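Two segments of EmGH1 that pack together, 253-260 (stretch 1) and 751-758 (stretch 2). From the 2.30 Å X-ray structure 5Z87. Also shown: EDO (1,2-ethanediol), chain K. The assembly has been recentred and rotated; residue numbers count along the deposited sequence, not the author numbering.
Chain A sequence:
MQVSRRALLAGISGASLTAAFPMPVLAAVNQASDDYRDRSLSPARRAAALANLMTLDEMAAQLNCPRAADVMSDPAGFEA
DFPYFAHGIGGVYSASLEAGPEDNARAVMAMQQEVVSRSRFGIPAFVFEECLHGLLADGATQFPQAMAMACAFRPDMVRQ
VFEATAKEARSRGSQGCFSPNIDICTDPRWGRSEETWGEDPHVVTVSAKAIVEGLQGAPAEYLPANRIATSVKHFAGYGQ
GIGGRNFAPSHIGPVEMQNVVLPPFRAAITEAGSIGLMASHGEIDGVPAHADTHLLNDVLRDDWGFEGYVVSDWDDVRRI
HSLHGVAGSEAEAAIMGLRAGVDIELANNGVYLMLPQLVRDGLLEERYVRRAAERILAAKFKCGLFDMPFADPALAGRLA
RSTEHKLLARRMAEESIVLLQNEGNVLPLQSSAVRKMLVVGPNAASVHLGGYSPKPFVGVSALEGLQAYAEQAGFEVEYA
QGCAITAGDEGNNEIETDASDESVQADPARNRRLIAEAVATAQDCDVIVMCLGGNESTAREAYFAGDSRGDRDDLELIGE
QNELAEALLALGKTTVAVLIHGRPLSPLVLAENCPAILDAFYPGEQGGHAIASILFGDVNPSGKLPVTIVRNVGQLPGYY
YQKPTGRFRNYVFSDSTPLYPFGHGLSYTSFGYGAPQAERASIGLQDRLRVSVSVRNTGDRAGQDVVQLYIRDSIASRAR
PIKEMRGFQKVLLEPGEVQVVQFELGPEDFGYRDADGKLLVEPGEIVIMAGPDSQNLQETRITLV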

# COMPACT_ATOMS: atom_id res chain seq x y z
N GLY A 253 -2.56 7.12 9.00
CA GLY A 253 -2.71 8.46 9.52
C GLY A 253 -3.56 8.47 10.78
O GLY A 253 -4.25 7.48 11.09
N PRO A 254 -3.51 9.57 11.54
CA PRO A 254 -4.26 9.60 12.81
C PRO A 254 -5.77 9.56 12.64
O PRO A 254 -6.45 8.94 13.47
CB PRO A 254 -3.80 10.92 13.46
CG PRO A 254 -3.21 11.73 12.32
CD PRO A 254 -2.62 10.73 11.38
N VAL A 255 -6.33 10.15 11.59
CA VAL A 255 -7.78 10.07 11.42
C VAL A 255 -8.19 8.68 10.97
O VAL A 255 -9.16 8.10 11.49
CB VAL A 255 -8.26 11.16 10.44
CG1 VAL A 255 -9.75 11.05 10.24
CG2 VAL A 255 -7.89 12.54 10.98
N GLU A 256 -7.46 8.11 10.01
CA GLU A 256 -7.65 6.71 9.64
C GLU A 256 -7.56 5.80 10.87
O GLU A 256 -8.43 4.95 11.09
CB GLU A 256 -6.60 6.32 8.59
CG GLU A 256 -6.67 4.87 8.15
CD GLU A 256 -5.48 4.46 7.27
OE1 GLU A 256 -4.50 5.22 7.22
OE2 GLU A 256 -5.54 3.38 6.64
N MET A 257 -6.53 6.01 11.70
CA MET A 257 -6.38 5.20 12.91
C MET A 257 -7.61 5.30 13.82
O MET A 257 -8.10 4.29 14.34
CB MET A 257 -5.12 5.62 13.66
CG MET A 257 -4.94 4.93 14.99
SD MET A 257 -4.51 3.18 14.88
CE MET A 257 -2.83 3.24 14.31
N GLN A 258 -8.16 6.51 13.97
CA GLN A 258 -9.31 6.72 14.84
C GLN A 258 -10.59 6.11 14.28
O GLN A 258 -11.45 5.67 15.06
CB GLN A 258 -9.51 8.23 15.08
CG GLN A 258 -8.57 8.82 16.14
CD GLN A 258 -8.91 8.35 17.55
OE1 GLN A 258 -10.04 7.98 17.83
NE2 GLN A 258 -7.93 8.36 18.44
N ASN A 259 -10.76 6.07 12.96
CA ASN A 259 -12.03 5.66 12.38
C ASN A 259 -12.00 4.31 11.67
O ASN A 259 -13.07 3.79 11.35
CB ASN A 259 -12.54 6.73 11.40
CG ASN A 259 -12.71 8.08 12.08
OD1 ASN A 259 -13.78 8.37 12.60
ND2 ASN A 259 -11.67 8.90 12.07
N VAL A 260 -10.82 3.75 11.40
CA VAL A 260 -10.71 2.42 10.78
C VAL A 260 -10.21 1.39 11.79
O VAL A 260 -10.89 0.40 12.06
CB VAL A 260 -9.79 2.44 9.54
CG1 VAL A 260 -9.63 1.04 8.98
CG2 VAL A 260 -10.32 3.38 8.47
C1 EDO K . -11.28 10.61 22.97
O1 EDO K . -10.71 11.83 22.49
C2 EDO K . -12.36 10.95 24.00
O2 EDO K . -13.64 11.04 23.36
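Stretch 2, residues 751-758: GYRDADGK

A side-chain amide can dock a strand onto a helix by imitating the edge of a neighbouring strand, and the packing of residues 751-758 of EmGH1 on the helix beginning at Pro 254 is a compact example. Stretch 2 enters extended at Tyr 752 and Arg 753, then folds into a type I turn from Asp 754 to Gly 757. It runs counter to the helix in register: Arg 753 lies beside Gln 258 (CA to CA 6.1 Å), whereas Ala 755 lies beside Val 255 (CA to CA 4.8 Å).

Asn 259 is the anchor. With chi1 at -59° (m), its amide meets the backbone of Arg 753 through two nearly linear hydrogen bonds, Arg 753 N to Asn 259 OD1 and Asn 259 ND2 to Arg 753 O, both 2.9 Å. The same ND2 also donates to Val 255 O at 2.7 Å, which ties the amide back to its own helix.

Val 255, chi1 t, spreads its methyls over the strand and turn: CG1 lies 4.1 Å from Tyr 752 CE2, at the ring edge, and CG2 lies 4.2 Å from Ala 755 CB. Pro 254 CB extends this apolar patch, 3.7 Å from Ala 755 CB.

Gln 258, m at chi1 and chi2, folds along the turn, placing CG 3.4 Å from Asp 754 O and OE1 3.4 Å from Gly 757 CA. Water 2 links its NE2 (3.0 Å) to Ala 755 O (2.7 Å). Gly 757 has phi 95°, where a CB would jam against the preceding carbonyl.

The turn is braced from within. Asp 754, chi1 p, points away from the helix, and its OD1 accepts from Asp 756 N (2.7 Å) and Lys 758 N (3.1 Å). Arg 753 reaches along the turn with chi2 and chi3 t, so that NH1 donates to Gly 757 O at 2.8 Å.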

# COMPACT_ATOMS: atom_id res chain seq x y z
N GLY A 751 -21.09 11.08 12.46
CA GLY A 751 -19.89 11.87 12.56
C GLY A 751 -18.65 11.02 12.40
O GLY A 751 -18.71 9.84 12.04
N TYR A 752 -17.50 11.63 12.66
CA TYR A 752 -16.23 10.92 12.60
C TYR A 752 -15.31 11.55 13.63
O TYR A 752 -15.53 12.67 14.07
CB TYR A 752 -15.63 10.97 11.19
CG TYR A 752 -14.95 12.28 10.86
CD1 TYR A 752 -15.69 13.39 10.47
CD2 TYR A 752 -13.57 12.39 10.92
CE1 TYR A 752 -15.05 14.60 10.17
CE2 TYR A 752 -12.94 13.58 10.61
CZ TYR A 752 -13.67 14.67 10.24
OH TYR A 752 -13.00 15.85 9.95
N ARG A 753 -14.27 10.80 14.01
CA ARG A 753 -13.34 11.23 15.04
C ARG A 753 -12.15 11.95 14.42
O ARG A 753 -11.60 11.48 13.41
CB ARG A 753 -12.87 10.03 15.85
CG ARG A 753 -14.01 9.36 16.60
CD ARG A 753 -13.50 8.48 17.74
NE ARG A 753 -14.63 7.85 18.40
CZ ARG A 753 -15.24 8.37 19.47
NH1 ARG A 753 -14.82 9.50 20.01
NH2 ARG A 753 -16.28 7.74 19.99
N ASP A 754 -11.76 13.08 15.00
CA ASP A 754 -10.61 13.82 14.50
C ASP A 754 -9.32 13.13 14.96
O ASP A 754 -9.34 12.07 15.59
CB ASP A 754 -10.67 15.29 14.92
CG ASP A 754 -10.47 15.52 16.44
OD1 ASP A 754 -9.86 14.69 17.16
OD2 ASP A 754 -10.92 16.59 16.91
N ALA A 755 -8.17 13.75 14.67
CA ALA A 755 -6.89 13.10 14.97
C ALA A 755 -6.68 12.89 16.46
O ALA A 755 -5.86 12.05 16.84
CB ALA A 755 -5.74 13.91 14.37
N ASP A 756 -7.43 13.61 17.31
CA ASP A 756 -7.33 13.46 18.76
C ASP A 756 -8.37 12.50 19.34
O ASP A 756 -8.34 12.24 20.55
CB ASP A 756 -7.46 14.82 19.44
CG ASP A 756 -6.46 15.83 18.92
OD1 ASP A 756 -5.29 15.43 18.69
OD2 ASP A 756 -6.84 17.01 18.74
N GLY A 757 -9.29 11.98 18.53
CA GLY A 757 -10.33 11.10 19.03
C GLY A 757 -11.64 11.79 19.34
O GLY A 757 -12.56 11.15 19.86
N LYS A 758 -11.76 13.08 19.04
CA LYS A 758 -12.96 13.83 19.34
C LYS A 758 -13.99 13.62 18.25
O LYS A 758 -13.70 13.80 17.06
CB LYS A 758 -12.61 15.32 19.48
CG LYS A 758 -13.75 16.23 19.91
CD LYS A 758 -13.37 17.67 19.60
CE LYS A 758 -14.51 18.63 19.91
NZ LYS A 758 -14.27 19.96 19.27
O HOH W 1 -4.95 8.96 16.25
O HOH W 2 -5.41 10.07 18.59